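Long-range contact in D-glycero-D-manno-heptose 1-phosphate kinase (PDB 3K85), which is a GHMP-family kinase that probably transfers phosphate from ATP to a sugar phosphate such as D-glycero-D-manno-heptose 1-phosphate: residues 185-195 against 243-254. Numbering follows the deposited sequence.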
loop_
_atom_site.group_PDB
_atom_site.type_symbol
_atom_site.label_atom_id
_atom_site.label_comp_id
_atom_site.label_asym_id
_atom_site.label_seq_id
_atom_site.Cartn_x
_atom_site.Cartn_y
_atom_site.Cartn_z
ATOM N N LEU A 185 -0.716 -2.663 1.003
ATOM C CA LEU A 185 0.548 -2.360 0.333
ATOM C C LEU A 185 0.546 -2.450 -1.197
ATOM O O LEU A 185 0.149 -3.470 -1.756
ATOM C CB LEU A 185 1.655 -3.287 0.854
ATOM C CG LEU A 185 1.959 -3.379 2.351
ATOM C CD1 LEU A 185 3.049 -4.436 2.560
ATOM C CD2 LEU A 185 2.416 -2.030 2.886
ATOM N N LYS A 186 0.994 -1.388 -1.870
ATOM C CA LYS A 186 1.103 -1.419 -3.328
ATOM C C LYS A 186 2.354 -2.240 -3.609
ATOM O O LYS A 186 3.428 -1.902 -3.132
ATOM C CB LYS A 186 1.332 -0.025 -3.930
ATOM C CG LYS A 186 0.145 0.905 -3.937
ATOM C CD LYS A 186 0.300 2.003 -4.997
ATOM C CE LYS A 186 1.625 2.741 -4.875
ATOM N NZ LYS A 186 1.648 3.964 -5.707
HETATM N N MSE A 187 2.237 -3.318 -4.366
HETATM C CA MSE A 187 3.423 -4.107 -4.658
HETATM C C MSE A 187 3.858 -3.908 -6.102
HETATM O O MSE A 187 3.067 -4.105 -7.020
HETATM C CB MSE A 187 3.161 -5.591 -4.388
HETATM C CG MSE A 187 3.099 -5.958 -2.912
HETATM SE SE MSE A 187 4.805 -5.782 -1.943
HETATM C CE MSE A 187 5.752 -7.245 -2.769
ATOM N N LYS A 188 5.104 -3.492 -6.303
ATOM C CA LYS A 188 5.615 -3.319 -7.659
ATOM C C LYS A 188 5.419 -4.631 -8.440
ATOM O O LYS A 188 5.666 -5.714 -7.921
ATOM C CB LYS A 188 7.095 -2.918 -7.624
ATOM C CG LYS A 188 7.312 -1.509 -7.069
ATOM C CD LYS A 188 8.567 -0.851 -7.627
ATOM C CE LYS A 188 9.850 -1.492 -7.083
ATOM N NZ LYS A 188 10.091 -1.191 -5.635
ATOM N N ARG A 189 4.962 -4.533 -9.681
ATOM C CA ARG A 189 4.705 -5.719 -10.486
ATOM C C ARG A 189 5.879 -6.694 -10.597
ATOM O O ARG A 189 5.677 -7.912 -10.555
ATOM C CB ARG A 189 4.243 -5.327 -11.900
ATOM C CG ARG A 189 3.908 -6.541 -12.762
ATOM C CD ARG A 189 3.592 -6.173 -14.197
ATOM N NE ARG A 189 4.736 -5.580 -14.884
ATOM C CZ ARG A 189 4.719 -5.193 -16.157
ATOM N NH1 ARG A 189 3.611 -5.335 -16.879
ATOM N NH2 ARG A 189 5.807 -4.663 -16.707
ATOM N N TRP A 190 7.094 -6.180 -10.743
ATOM C CA TRP A 190 8.234 -7.065 -10.871
ATOM C C TRP A 190 8.527 -7.873 -9.611
ATOM O O TRP A 190 9.076 -8.969 -9.691
ATOM C CB TRP A 190 9.482 -6.287 -11.296
ATOM C CG TRP A 190 10.159 -5.533 -10.197
ATOM C CD1 TRP A 190 10.018 -4.212 -9.906
ATOM C CD2 TRP A 190 11.113 -6.051 -9.258
ATOM N NE1 TRP A 190 10.823 -3.868 -8.851
ATOM C CE2 TRP A 190 11.508 -4.978 -8.432
ATOM C CE3 TRP A 190 11.669 -7.314 -9.034
ATOM C CZ2 TRP A 190 12.443 -5.131 -7.395
ATOM C CZ3 TRP A 190 12.596 -7.466 -7.998
ATOM C CH2 TRP A 190 12.972 -6.379 -7.197
ATOM N N ILE A 191 8.170 -7.344 -8.447
ATOM C CA ILE A 191 8.403 -8.068 -7.190
ATOM C C ILE A 191 7.399 -9.219 -7.119
ATOM O O ILE A 191 7.729 -10.342 -6.724
ATOM C CB ILE A 191 8.218 -7.133 -5.961
ATOM C CG1 ILE A 191 9.345 -6.098 -5.937
ATOM C CG2 ILE A 191 8.191 -7.941 -4.668
ATOM C CD1 ILE A 191 9.166 -5.051 -4.869
ATOM N N VAL A 192 6.174 -8.931 -7.534
ATOM C CA VAL A 192 5.120 -9.929 -7.527
ATOM C C VAL A 192 5.465 -11.046 -8.497
ATOM O O VAL A 192 5.339 -12.224 -8.154
ATOM C CB VAL A 192 3.775 -9.315 -7.922
ATOM C CG1 VAL A 192 2.690 -10.389 -7.928
ATOM C CG2 VAL A 192 3.426 -8.206 -6.948
ATOM N N ASP A 193 5.883 -10.680 -9.710
ATOM C CA ASP A 193 6.279 -11.675 -10.706
ATOM C C ASP A 193 7.501 -12.466 -10.216
ATOM O O ASP A 193 7.573 -13.685 -10.385
ATOM C CB ASP A 193 6.619 -11.013 -12.050
ATOM C CG ASP A 193 5.388 -10.635 -12.841
ATOM O OD1 ASP A 193 4.440 -11.444 -12.902
ATOM O OD2 ASP A 193 5.373 -9.534 -13.417
ATOM N N GLU A 194 8.460 -11.773 -9.613
ATOM C CA GLU A 194 9.648 -12.453 -9.111
ATOM C C GLU A 194 9.263 -13.436 -8.022
ATOM O O GLU A 194 9.763 -14.558 -7.997
ATOM C CB GLU A 194 10.656 -11.458 -8.538
ATOM C CG GLU A 194 11.952 -12.109 -8.060
ATOM C CD GLU A 194 12.768 -12.718 -9.199
ATOM O OE1 GLU A 194 12.273 -12.753 -10.349
ATOM O OE2 GLU A 194 13.908 -13.166 -8.942
ATOM N N LEU A 195 8.383 -13.008 -7.114
ATOM C CA LEU A 195 7.951 -13.866 -6.023
ATOM C C LEU A 195 7.153 -15.055 -6.555
ATOM O O LEU A 195 7.329 -16.181 -6.086
ATOM C CB LEU A 195 7.102 -13.080 -5.012
ATOM C CG LEU A 195 6.886 -13.777 -3.660
ATOM C CD1 LEU A 195 8.182 -13.747 -2.845
ATOM C CD2 LEU A 195 5.775 -13.094 -2.892
ATOM N N LYS A 243 8.043 -8.073 5.692
ATOM C CA LYS A 243 7.506 -6.910 4.994
ATOM C C LYS A 243 8.658 -6.157 4.351
ATOM O O LYS A 243 8.680 -5.928 3.137
ATOM C CB LYS A 243 6.783 -5.968 5.957
ATOM C CG LYS A 243 6.173 -4.762 5.256
ATOM C CD LYS A 243 5.582 -3.767 6.230
ATOM C CE LYS A 243 6.661 -3.105 7.067
ATOM N NZ LYS A 243 6.098 -1.987 7.869
ATOM N N LEU A 244 9.623 -5.790 5.183
ATOM C CA LEU A 244 10.784 -5.048 4.733
ATOM C C LEU A 244 11.618 -5.787 3.672
ATOM O O LEU A 244 12.273 -5.155 2.843
ATOM C CB LEU A 244 11.641 -4.677 5.943
ATOM C CG LEU A 244 12.950 -3.935 5.670
ATOM C CD1 LEU A 244 12.695 -2.674 4.836
ATOM C CD2 LEU A 244 13.616 -3.602 7.007
ATOM N N ALA A 245 11.587 -7.119 3.687
ATOM C CA ALA A 245 12.336 -7.894 2.706
ATOM C C ALA A 245 11.632 -7.884 1.348
ATOM O O ALA A 245 12.253 -7.611 0.324
ATOM C CB ALA A 245 12.503 -9.327 3.188
ATOM N N LEU A 246 10.337 -8.181 1.345
ATOM C CA LEU A 246 9.561 -8.214 0.108
ATOM C C LEU A 246 9.309 -6.858 -0.555
ATOM O O LEU A 246 9.081 -6.797 -1.767
ATOM C CB LEU A 246 8.219 -8.899 0.343
ATOM C CG LEU A 246 8.252 -10.409 0.547
ATOM C CD1 LEU A 246 6.820 -10.910 0.617
ATOM C CD2 LEU A 246 8.993 -11.084 -0.604
ATOM N N LEU A 247 9.321 -5.781 0.227
ATOM C CA LEU A 247 9.108 -4.456 -0.340
ATOM C C LEU A 247 10.295 -4.059 -1.213
ATOM O O LEU A 247 10.186 -3.167 -2.058
ATOM C CB LEU A 247 8.924 -3.416 0.765
ATOM C CG LEU A 247 7.593 -3.422 1.514
ATOM C CD1 LEU A 247 7.591 -2.298 2.541
ATOM C CD2 LEU A 247 6.445 -3.259 0.527
ATOM N N LYS A 248 11.432 -4.716 -0.997
ATOM C CA LYS A 248 12.641 -4.438 -1.765
ATOM C C LYS A 248 12.879 -5.515 -2.831
ATOM O O LYS A 248 13.776 -5.387 -3.662
ATOM C CB LYS A 248 13.857 -4.340 -0.829
ATOM C CG LYS A 248 13.911 -3.052 -0.001
ATOM C CD LYS A 248 15.241 -2.918 0.747
ATOM C CE LYS A 248 15.527 -1.473 1.200
ATOM N NZ LYS A 248 14.594 -0.968 2.255
ATOM N N GLY A 249 12.067 -6.569 -2.802
ATOM C CA GLY A 249 12.203 -7.642 -3.772
ATOM C C GLY A 249 13.264 -8.657 -3.386
ATOM O O GLY A 249 13.673 -9.499 -4.190
ATOM N N ASP A 250 13.716 -8.585 -2.144
ATOM C CA ASP A 250 14.733 -9.512 -1.678
ATOM C C ASP A 250 14.112 -10.865 -1.352
ATOM O O ASP A 250 13.842 -11.174 -0.191
ATOM C CB ASP A 250 15.421 -8.950 -0.439
ATOM C CG ASP A 250 16.667 -9.718 -0.071
ATOM O OD1 ASP A 250 16.676 -10.961 -0.219
ATOM O OD2 ASP A 250 17.637 -9.078 0.380
ATOM N N VAL A 251 13.890 -11.677 -2.374
ATOM C CA VAL A 251 13.303 -12.996 -2.166
ATOM C C VAL A 251 14.240 -13.919 -1.377
ATOM O O VAL A 251 13.783 -14.779 -0.624
ATOM C CB VAL A 251 12.940 -13.666 -3.511
ATOM C CG1 VAL A 251 12.215 -14.996 -3.262
ATOM C CG2 VAL A 251 12.049 -12.741 -4.316
ATOM N N GLY A 252 15.547 -13.734 -1.554
ATOM C CA GLY A 252 16.515 -14.546 -0.841
ATOM C C GLY A 252 16.357 -14.352 0.657
ATOM O O GLY A 252 16.361 -15.319 1.428
ATOM N N GLU A 253 16.204 -13.095 1.075
ATOM C CA GLU A 253 16.030 -12.797 2.486
ATOM C C GLU A 253 14.720 -13.410 2.967
ATOM O O GLU A 253 14.618 -13.857 4.108
ATOM C CB GLU A 253 16.017 -11.288 2.719
ATOM C CG GLU A 253 15.805 -10.894 4.177
ATOM C CD GLU A 253 16.906 -11.401 5.110
ATOM O OE1 GLU A 253 16.818 -11.128 6.333
ATOM O OE2 GLU A 253 17.855 -12.063 4.626
ATOM N N PHE A 254 13.720 -13.439 2.090
ATOM C CA PHE A 254 12.431 -14.013 2.451
ATOM C C PHE A 254 12.620 -15.507 2.701
ATOM O O PHE A 254 12.051 -16.079 3.634
ATOM C CB PHE A 254 11.401 -13.776 1.335
ATOM C CG PHE A 254 10.069 -14.437 1.581
ATOM C CD1 PHE A 254 9.424 -14.309 2.811
ATOM C CD2 PHE A 254 9.461 -15.188 0.581
ATOM C CE1 PHE A 254 8.193 -14.922 3.038
ATOM C CE2 PHE A 254 8.232 -15.804 0.792
ATOM C CZ PHE A 254 7.594 -15.674 2.021
HETATM O O HOH W 1 8.424 -1.631 -3.039
#
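Ile191 presses its branched side chain into the turn at Leu246-Gly249. Its CG2 lies 3.2 Å from Leu246 O and its CD1 3.5 Å from Leu247 O, so the methyls rest on backbone carbonyls at a helix C-terminus. Gly249, with positive phi, closes a Schellman motif there; a CB on it would run into Trp190, whose CH2 sits 3.7 Å from Gly249 CA. Ile191 CG1 also lies over one face of the indole. Swapping Ile191 for an alanine would probably leave a gap between Trp190 and these carbonyls and free the indole to shift.

Packing is also close at Leu195: with CG anti to its backbone N (chi1 -165°), CD1 reaches Leu246 CD2 at 3.6 Å and Phe254 CD2 at 3.9 Å. The Lys188 side is looser. No direct hydrogen bond joins the segments; a water that lies 3.1 Å from Lys188 NZ links that amine to Leu247 O, while Trp190, though its CH2 end packs against Gly249, is otherwise exposed to solvent.

The contact thus sets helix 189-197 against the turn between helices 230-246 and 251-264. Leu195 continues onto Phe169 of strand 169-175, Phe254 packs on strand 303-306, and Leu247 meets Val182 of the second subunit.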